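Local coordinates for protein trimeric intracellular cation channel type 1B.2 (Caenorhabditis elegans, PDB 5EIK) that forms a homotrimeric potassium channel of intracellular membranes, binds phosphatidylinositol 4,5-bisphosphate and may carry counter-ions during calcium release, at residues Glu174-Arg178 against Gly179-Pro183. Residues are numbered along the deposited sequence; the frame is centred on the assembly and turned at random.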
loop_
_atom_site.group_PDB
_atom_site.type_symbol
_atom_site.label_atom_id
_atom_site.label_comp_id
_atom_site.label_asym_id
_atom_site.label_seq_id
_atom_site.Cartn_x
_atom_site.Cartn_y
_atom_site.Cartn_z
ATOM N N GLU A 174 8.786 -5.515 2.113
ATOM C CA GLU A 174 10.136 -5.822 1.666
ATOM C C GLU A 174 10.312 -7.215 1.075
ATOM O O GLU A 174 11.109 -7.408 0.157
ATOM C CB GLU A 174 11.125 -5.630 2.811
ATOM C CG GLU A 174 11.626 -4.217 2.921
ATOM C CD GLU A 174 12.581 -4.022 4.072
ATOM O OE1 GLU A 174 13.288 -4.990 4.430
ATOM O OE2 GLU A 174 12.635 -2.897 4.605
ATOM N N GLN A 175 9.583 -8.186 1.606
ATOM C CA GLN A 175 9.689 -9.549 1.110
ATOM C C GLN A 175 9.004 -9.660 -0.251
ATOM O O GLN A 175 9.323 -10.541 -1.051
ATOM C CB GLN A 175 9.069 -10.514 2.112
ATOM C CG GLN A 175 9.663 -10.371 3.500
ATOM C CD GLN A 175 9.013 -11.285 4.519
ATOM O OE1 GLN A 175 7.791 -11.292 4.675
ATOM N NE2 GLN A 175 9.829 -12.053 5.228
ATOM N N LEU A 176 8.062 -8.760 -0.508
ATOM C CA LEU A 176 7.371 -8.751 -1.783
ATOM C C LEU A 176 8.309 -8.115 -2.814
ATOM O O LEU A 176 8.481 -8.627 -3.920
ATOM C CB LEU A 176 6.073 -7.946 -1.678
ATOM C CG LEU A 176 4.900 -8.598 -0.938
ATOM C CD1 LEU A 176 3.777 -7.579 -0.756
ATOM C CD2 LEU A 176 4.415 -9.816 -1.725
ATOM N N ALA A 177 8.929 -7.004 -2.433
ATOM C CA ALA A 177 9.845 -6.297 -3.313
ATOM C C ALA A 177 11.106 -7.117 -3.576
ATOM O O ALA A 177 11.722 -6.990 -4.632
ATOM C CB ALA A 177 10.209 -4.952 -2.708
ATOM N N ARG A 178 11.493 -7.954 -2.619
ATOM C CA ARG A 178 12.676 -8.791 -2.791
ATOM C C ARG A 178 12.317 -10.119 -3.443
ATOM O O ARG A 178 13.189 -10.946 -3.693
ATOM C CB ARG A 178 13.373 -9.066 -1.451
ATOM C CG ARG A 178 14.298 -7.953 -0.974
ATOM C CD ARG A 178 15.342 -8.521 -0.030
ATOM N NE ARG A 178 14.728 -9.157 1.130
ATOM C CZ ARG A 178 14.326 -8.500 2.211
ATOM N NH1 ARG A 178 14.482 -7.183 2.286
ATOM N NH2 ARG A 178 13.757 -9.159 3.211
ATOM N N GLY A 179 11.029 -10.322 -3.698
ATOM C CA GLY A 179 10.577 -11.546 -4.330
ATOM C C GLY A 179 10.671 -12.813 -3.496
ATOM O O GLY A 179 10.738 -13.907 -4.050
ATOM N N THR A 180 10.645 -12.691 -2.174
ATOM C CA THR A 180 10.756 -13.877 -1.336
ATOM C C THR A 180 9.538 -14.208 -0.480
ATOM O O THR A 180 9.499 -15.263 0.156
ATOM C CB THR A 180 11.970 -13.769 -0.401
ATOM O OG1 THR A 180 11.804 -12.641 0.466
ATOM C CG2 THR A 180 13.252 -13.609 -1.215
ATOM N N TRP A 181 8.545 -13.326 -0.452
ATOM C CA TRP A 181 7.366 -13.591 0.367
ATOM C C TRP A 181 6.735 -14.941 0.065
ATOM O O TRP A 181 6.688 -15.385 -1.084
ATOM C CB TRP A 181 6.293 -12.511 0.186
ATOM C CG TRP A 181 5.217 -12.581 1.252
ATOM C CD1 TRP A 181 5.223 -11.950 2.465
ATOM C CD2 TRP A 181 4.026 -13.381 1.221
ATOM N NE1 TRP A 181 4.115 -12.309 3.191
ATOM C CE2 TRP A 181 3.362 -13.184 2.456
ATOM C CE3 TRP A 181 3.456 -14.244 0.280
ATOM C CZ2 TRP A 181 2.158 -13.823 2.769
ATOM C CZ3 TRP A 181 2.257 -14.880 0.591
ATOM C CH2 TRP A 181 1.622 -14.663 1.828
ATOM N N HIS A 182 6.238 -15.586 1.112
ATOM C CA HIS A 182 5.580 -16.872 0.978
ATOM C C HIS A 182 4.671 -17.056 2.182
ATOM O O HIS A 182 4.891 -16.455 3.237
ATOM C CB HIS A 182 6.617 -17.994 0.904
ATOM C CG HIS A 182 7.573 -18.001 2.051
ATOM N ND1 HIS A 182 7.208 -18.395 3.318
ATOM C CD2 HIS A 182 8.869 -17.619 2.130
ATOM C CE1 HIS A 182 8.239 -18.254 4.134
ATOM N NE2 HIS A 182 9.259 -17.785 3.438
ATOM N N PRO A 183 3.619 -17.871 2.031
ATOM C CA PRO A 183 2.684 -18.116 3.130
ATOM C C PRO A 183 3.432 -18.548 4.385
ATOM O O PRO A 183 4.589 -18.960 4.314
ATOM C CB PRO A 183 1.792 -19.219 2.576
ATOM C CG PRO A 183 1.760 -18.912 1.120
ATOM C CD PRO A 183 3.207 -18.604 0.823
#
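Gln175 O, a carbonyl near the end of helix 167-177, is gripped by two amides of the chain that leaves it: Thr180 N at 2.8 Å, nearly in line with the C=O bond, and Trp181 N at 3.0 Å, from above the carbonyl plane. Gly179 N turns instead to Leu176 O, at 3.1 Å. With positive phi at Gly179, a backbone shape that suits glycine, this is a Schellman motif, a textbook way of ending a helix, here at what is probably the cytoplasmic end of the fifth transmembrane segment.

The reversal lays Trp181 back against the last turn. With CG anti to the backbone N (chi1 -166°), the indole brings CD1 to 3.5 Å from Gln175 OE1, amide and ring planes standing steeply at 76°. Leu176 runs alongside, its CD2 3.8 Å from Trp181 CB. Trp181 also packs on Trp181 of both other subunits, so the cap lies at the trimer interface. An alanine in place of Trp181 keeps CB beside Leu176 but would probably strip the indole from the Gln175 amide and take away all three indoles that pack on one another where the subunits meet.

Arg178, just before the glycine, reaches one turn back to Glu174, where NH1 and OE1 form a salt bridge at 3.3 Å on the anti side of the carboxylate, while Glu174 O lies over the guanidinium face. Three amides thus serve two carbonyls of the last turn, those of Gln175 and Leu176, and the positive guanidinium, close to the partly negative C-terminal end of the helix, is likely to be favourably placed electrostatically.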